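Cell wall surface anchor family protein (Streptococcus agalactiae serogroup V, PDB 3TW0) serves as the adhesive tip pilin of group B streptococcal pili, this chain holding its magnesium-binding von Willebrand factor A fold, and probably attaches bacteria to host surfaces. Local coordinates at residues Y318-T322 / E364-Y368; Q247-V252 / G270-Y275. The protein carries 2 engineered substitutions. The contacts are given in a common frame with arbitrary orientation. Residues are numbered along the deposited sequence.

Contact 1 of 2, residues Y318-T322 / E364-Y368; sequences YDIFT and ELNKY
In this von Willebrand factor A fold, a strand of the central parallel sheet packs against the C-terminal helix 358-366. Residues 319-322 are extended, so side chains alternate. Asp319 and Phe321 point toward the helix; Ile320 and Thr322 point away. Asp319 (chi1 m) meets the residues just past the helix. Its OD2 forms a long salt bridge, 3.5 Å, with Lys367 NZ. The same OD2 accepts a weak hydrogen bond, 2.9 Å, from Tyr368 OH. Within the sheet, the Phe321 backbone is hydrogen-bonded to Ile168 and His170 of strand 165-172. Phe321 (chi1 m) is the main apolar side chain, and its CA lies 8.1 Å from Glu364 CA, the closest CA pair. Glu364 (chi1 p) covers one ring face: its CB makes a CH-pi contact 4.2 Å from the Phe321 ring centroid. Leu365 CD2 sits at the ring edge, 4.3 Å from Phe321 CE2. Tyr368 (chi1 m) closes the group, with its CE2 3.7 Å from Phe321 CE2.

Contact 2 of 2, residues Q247-V252 / G270-Y275; sequences QAAYRV and GYIYLY
Gln247, Tyr271 and Leu274 bury the most surface in this antiparallel strand pair, part of a small sheet separate from the parallel one. The axes of 249-251 and 271-273 approach to 4.4 Å, their directions 160° apart. Tyr250 and Ile272 form the hydrogen-bonded pair: Tyr250 N to Ile272 O is 2.8 Å, Ile272 N to Tyr250 O 3.0 Å. Ala249-Tyr273 and Arg251-Tyr271 are non-hydrogen-bonded pairs flanking it. Extended Gln247 (chi1 and chi2 t) donates from NE2 to Leu274 O, 2.7 Å, with NE2 over the Tyr275 ring face. Leu274 N donates to Ala248 O at 3.2 Å. Leu274 CD2 touches Tyr250 CB at 3.9 Å. Tyr271 (chi1 m) shares a face with Ala249, Arg251 and Tyr273. Its CD2 is 3.8 Å from Ala249 CB, its CE2 3.7 Å from Arg251 CB. Val252 N donates to Gly270 O, 3.1 Å; a cis peptide precedes Gly270. Backbone bonds thus set the register, and the Gln247 side-chain amide adds one more bond past the three bridged pairs.

Overall arrangement
From the N terminus, the chain makes strands 11-18 and 55-61 of the central parallel sheet, then 70-78, 84-85 and 97-101 of the antiparallel sheet. Strand 165-172 returns to the parallel sheet. Contact 2 then adds 249-251 and 271-276 to the antiparallel sheet. It closes a short excursion of 17 residues that includes helix 257-263, whose Met260 touches Tyr250 and Ile272. Strand 271-276 also pairs with strand 70-78, joining distant parts of the sequence. Contact 1 closes a loop of 41 residues that includes helix 335-344 and edge strand 352-354. The two loops follow in series and neither nest nor cross. The centres of contacts 1 and 2 are about 51 Å apart, on opposite sides of the chain's centre.

Contact 1 of 2, residues Y318-T322 / E364-Y368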
loop_
_atom_site.group_PDB
_atom_site.type_symbol
_atom_site.label_atom_id
_atom_site.label_comp_id
_atom_site.label_asym_id
_atom_site.label_seq_id
_atom_site.Cartn_x
_atom_site.Cartn_y
_atom_site.Cartn_z
ATOM N N TYR A 318 -15.542 0.699 15.237
ATOM C CA TYR A 318 -15.122 2.082 15.471
ATOM C C TYR A 318 -15.156 2.919 14.194
ATOM O O TYR A 318 -15.549 2.417 13.149
ATOM C CB TYR A 318 -13.796 2.194 16.219
ATOM C CG TYR A 318 -12.655 1.413 15.670
ATOM C CD1 TYR A 318 -12.041 1.792 14.482
ATOM C CD2 TYR A 318 -12.124 0.318 16.376
ATOM C CE1 TYR A 318 -10.976 1.082 13.993
ATOM C CE2 TYR A 318 -11.043 -0.384 15.891
ATOM C CZ TYR A 318 -10.480 0.006 14.697
ATOM O OH TYR A 318 -9.414 -0.692 14.182
ATOM N N ASP A 319 -14.753 4.184 14.282
ATOM C CA ASP A 319 -14.884 5.077 13.139
ATOM C C ASP A 319 -13.658 5.113 12.256
ATOM O O ASP A 319 -12.551 5.133 12.749
ATOM C CB ASP A 319 -15.210 6.492 13.599
ATOM C CG ASP A 319 -16.586 6.579 14.195
ATOM O OD1 ASP A 319 -17.554 6.385 13.439
ATOM O OD2 ASP A 319 -16.678 6.799 15.410
ATOM N N ILE A 320 -13.861 5.153 10.946
ATOM C CA ILE A 320 -12.737 5.380 10.054
ATOM C C ILE A 320 -13.090 6.497 9.092
ATOM O O ILE A 320 -14.057 6.384 8.313
ATOM C CB ILE A 320 -12.259 4.100 9.312
ATOM C CG1 ILE A 320 -11.985 2.934 10.301
ATOM C CG2 ILE A 320 -10.992 4.424 8.489
ATOM C CD1 ILE A 320 -13.132 1.926 10.442
ATOM N N PHE A 321 -12.320 7.584 9.183
ATOM C CA PHE A 321 -12.489 8.727 8.306
ATOM C C PHE A 321 -11.315 8.805 7.338
ATOM O O PHE A 321 -10.159 8.713 7.765
ATOM C CB PHE A 321 -12.570 10.046 9.104
ATOM C CG PHE A 321 -13.690 10.105 10.113
ATOM C CD1 PHE A 321 -14.658 9.111 10.193
ATOM C CD2 PHE A 321 -13.779 11.181 10.990
ATOM C CE1 PHE A 321 -15.708 9.183 11.137
ATOM C CE2 PHE A 321 -14.821 11.261 11.926
ATOM C CZ PHE A 321 -15.792 10.256 11.992
ATOM N N THR A 322 -11.615 8.998 6.051
ATOM C CA THR A 322 -10.590 9.118 5.034
ATOM C C THR A 322 -10.595 10.514 4.371
ATOM O O THR A 322 -11.640 10.997 3.903
ATOM C CB THR A 322 -10.726 8.020 3.971
ATOM O OG1 THR A 322 -10.950 6.775 4.611
ATOM C CG2 THR A 322 -9.446 7.870 3.152
ATOM N N GLU A 364 -18.172 15.600 10.175
ATOM C CA GLU A 364 -17.881 14.288 10.751
ATOM C C GLU A 364 -17.232 14.389 12.157
ATOM O O GLU A 364 -17.620 13.654 13.074
ATOM C CB GLU A 364 -17.068 13.421 9.770
ATOM C CG GLU A 364 -15.661 13.966 9.396
ATOM C CD GLU A 364 -14.917 13.100 8.357
ATOM O OE1 GLU A 364 -15.517 12.121 7.834
ATOM O OE2 GLU A 364 -13.737 13.412 8.047
ATOM N N LEU A 365 -16.285 15.323 12.325
ATOM C CA LEU A 365 -15.532 15.477 13.572
ATOM C C LEU A 365 -16.356 16.090 14.696
ATOM O O LEU A 365 -16.106 15.825 15.883
ATOM C CB LEU A 365 -14.299 16.355 13.355
ATOM C CG LEU A 365 -13.140 15.760 12.552
ATOM C CD1 LEU A 365 -12.141 16.824 12.203
ATOM C CD2 LEU A 365 -12.466 14.618 13.325
ATOM N N ASN A 366 -17.337 16.904 14.313
ATOM C CA ASN A 366 -18.180 17.645 15.258
ATOM C C ASN A 366 -18.768 16.824 16.409
ATOM O O ASN A 366 -18.750 17.280 17.550
ATOM C CB ASN A 366 -19.276 18.412 14.503
ATOM C CG ASN A 366 -20.093 19.332 15.415
ATOM O OD1 ASN A 366 -19.547 20.146 16.181
ATOM N ND2 ASN A 366 -21.411 19.206 15.321
ATOM N N LYS A 367 -19.282 15.630 16.098
ATOM C CA LYS A 367 -19.700 14.611 17.085
ATOM C C LYS A 367 -18.811 14.518 18.350
ATOM O O LYS A 367 -19.324 14.439 19.475
ATOM C CB LYS A 367 -19.763 13.237 16.399
ATOM C CG LYS A 367 -19.614 12.027 17.331
ATOM C CD LYS A 367 -18.948 10.832 16.627
ATOM C CE LYS A 367 -19.953 9.918 15.926
ATOM N NZ LYS A 367 -19.298 9.051 14.911
ATOM N N TYR A 368 -17.491 14.517 18.163
ATOM C CA TYR A 368 -16.556 14.337 19.274
ATOM C C TYR A 368 -16.315 15.631 20.013
ATOM O O TYR A 368 -16.322 15.654 21.234
ATOM C CB TYR A 368 -15.201 13.827 18.781
ATOM C CG TYR A 368 -15.248 12.645 17.851
ATOM C CD1 TYR A 368 -15.626 11.387 18.314
ATOM C CD2 TYR A 368 -14.879 12.776 16.510
ATOM C CE1 TYR A 368 -15.658 10.293 17.463
ATOM C CE2 TYR A 368 -14.907 11.688 15.650
ATOM C CZ TYR A 368 -15.296 10.450 16.137
ATOM O OH TYR A 368 -15.326 9.354 15.301
#

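Contact 2 of 2, residues Q247-V252 / G270-Y275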
loop_
_atom_site.group_PDB
_atom_site.type_symbol
_atom_site.label_atom_id
_atom_site.label_comp_id
_atom_site.label_asym_id
_atom_site.label_seq_id
_atom_site.Cartn_x
_atom_site.Cartn_y
_atom_site.Cartn_z
ATOM N N GLN A 247 7.209 -6.083 -27.104
ATOM C CA GLN A 247 7.819 -6.461 -25.818
ATOM C C GLN A 247 9.236 -5.914 -25.719
ATOM O O GLN A 247 9.995 -6.043 -26.668
ATOM C CB GLN A 247 7.807 -7.991 -25.633
ATOM C CG GLN A 247 8.750 -8.489 -24.534
ATOM C CD GLN A 247 8.511 -9.923 -24.102
ATOM O OE1 GLN A 247 8.055 -10.769 -24.880
ATOM N NE2 GLN A 247 8.834 -10.208 -22.850
ATOM N N ALA A 248 9.590 -5.307 -24.582
ATOM C CA ALA A 248 10.967 -4.865 -24.351
ATOM C C ALA A 248 11.911 -6.015 -24.071
ATOM O O ALA A 248 11.494 -7.101 -23.664
ATOM C CB ALA A 248 11.048 -3.830 -23.232
ATOM N N ALA A 249 13.191 -5.767 -24.305
ATOM C CA ALA A 249 14.227 -6.744 -24.053
ATOM C C ALA A 249 15.471 -6.082 -23.438
ATOM O O ALA A 249 15.675 -4.876 -23.547
ATOM C CB ALA A 249 14.575 -7.482 -25.336
ATOM N N TYR A 250 16.287 -6.878 -22.772
ATOM C CA TYR A 250 17.523 -6.410 -22.175
ATOM C C TYR A 250 18.653 -6.995 -23.013
ATOM O O TYR A 250 18.869 -8.215 -23.004
ATOM C CB TYR A 250 17.605 -6.948 -20.747
ATOM C CG TYR A 250 18.834 -6.587 -19.947
ATOM C CD1 TYR A 250 18.845 -5.465 -19.137
ATOM C CD2 TYR A 250 19.954 -7.399 -19.956
ATOM C CE1 TYR A 250 19.944 -5.137 -18.387
ATOM C CE2 TYR A 250 21.080 -7.082 -19.197
ATOM C CZ TYR A 250 21.065 -5.943 -18.425
ATOM O OH TYR A 250 22.172 -5.611 -17.674
ATOM N N ARG A 251 19.349 -6.142 -23.763
ATOM C CA ARG A 251 20.522 -6.586 -24.497
ATOM C C ARG A 251 21.617 -6.936 -23.500
ATOM O O ARG A 251 21.969 -6.125 -22.665
ATOM C CB ARG A 251 21.005 -5.482 -25.446
ATOM C CG ARG A 251 22.037 -5.935 -26.464
ATOM C CD ARG A 251 22.302 -4.815 -27.449
ATOM N NE ARG A 251 23.377 -5.146 -28.368
ATOM C CZ ARG A 251 23.448 -4.687 -29.612
ATOM N NH1 ARG A 251 22.498 -3.889 -30.095
ATOM N NH2 ARG A 251 24.466 -5.043 -30.378
ATOM N N VAL A 252 22.154 -8.147 -23.563
ATOM C CA VAL A 252 23.286 -8.450 -22.677
ATOM C C VAL A 252 24.642 -8.146 -23.333
ATOM O O VAL A 252 24.908 -8.604 -24.446
ATOM C CB VAL A 252 23.189 -9.860 -21.976
ATOM C CG1 VAL A 252 22.125 -10.756 -22.615
ATOM C CG2 VAL A 252 24.545 -10.541 -21.849
ATOM N N GLY A 270 21.375 -11.960 -28.348
ATOM C CA GLY A 270 21.619 -12.350 -26.972
ATOM C C GLY A 270 20.782 -11.354 -26.150
ATOM O O GLY A 270 21.320 -10.451 -25.524
ATOM N N TYR A 271 19.453 -11.504 -26.206
ATOM C CA TYR A 271 18.500 -10.659 -25.476
ATOM C C TYR A 271 17.709 -11.455 -24.426
ATOM O O TYR A 271 17.223 -12.572 -24.708
ATOM C CB TYR A 271 17.468 -10.067 -26.439
ATOM C CG TYR A 271 17.987 -9.009 -27.375
ATOM C CD1 TYR A 271 18.421 -9.356 -28.654
ATOM C CD2 TYR A 271 18.040 -7.664 -26.993
ATOM C CE1 TYR A 271 18.890 -8.411 -29.537
ATOM C CE2 TYR A 271 18.512 -6.696 -27.868
ATOM C CZ TYR A 271 18.940 -7.088 -29.145
ATOM O OH TYR A 271 19.423 -6.177 -30.040
ATOM N N ILE A 272 17.552 -10.861 -23.241
ATOM C CA ILE A 272 16.613 -11.352 -22.231
ATOM C C ILE A 272 15.307 -10.575 -22.378
ATOM O O ILE A 272 15.254 -9.358 -22.099
ATOM C CB ILE A 272 17.162 -11.163 -20.807
ATOM C CG1 ILE A 272 18.530 -11.842 -20.658
ATOM C CG2 ILE A 272 16.171 -11.691 -19.784
ATOM C CD1 ILE A 272 19.192 -11.532 -19.350
ATOM N N TYR A 273 14.266 -11.260 -22.853
ATOM C CA TYR A 273 12.959 -10.631 -23.011
ATOM C C TYR A 273 12.356 -10.467 -21.622
ATOM O O TYR A 273 12.450 -11.383 -20.793
ATOM C CB TYR A 273 12.074 -11.440 -23.966
ATOM C CG TYR A 273 12.543 -11.228 -25.383
ATOM C CD1 TYR A 273 13.609 -11.989 -25.921
ATOM C CD2 TYR A 273 11.992 -10.204 -26.172
ATOM C CE1 TYR A 273 14.079 -11.761 -27.238
ATOM C CE2 TYR A 273 12.448 -9.968 -27.473
ATOM C CZ TYR A 273 13.491 -10.750 -27.999
ATOM O OH TYR A 273 13.928 -10.504 -29.285
ATOM N N LEU A 274 11.772 -9.291 -21.385
ATOM C CA LEU A 274 11.384 -8.823 -20.054
ATOM C C LEU A 274 9.897 -9.033 -19.738
ATOM O O LEU A 274 9.021 -8.784 -20.581
ATOM C CB LEU A 274 11.764 -7.347 -19.887
ATOM C CG LEU A 274 13.274 -7.073 -20.072
ATOM C CD1 LEU A 274 13.530 -5.616 -20.020
ATOM C CD2 LEU A 274 14.158 -7.819 -19.037
ATOM N N TYR A 275 9.649 -9.518 -18.519
ATOM C CA TYR A 275 8.319 -9.725 -17.967
ATOM C C TYR A 275 8.265 -9.013 -16.622
ATOM O O TYR A 275 9.292 -8.866 -15.918
ATOM C CB TYR A 275 8.041 -11.235 -17.738
ATOM C CG TYR A 275 8.067 -12.073 -19.003
ATOM C CD1 TYR A 275 9.263 -12.327 -19.659
ATOM C CD2 TYR A 275 6.898 -12.599 -19.537
ATOM C CE1 TYR A 275 9.303 -13.058 -20.821
ATOM C CE2 TYR A 275 6.930 -13.358 -20.717
ATOM C CZ TYR A 275 8.141 -13.577 -21.336
ATOM O OH TYR A 275 8.211 -14.300 -22.481
#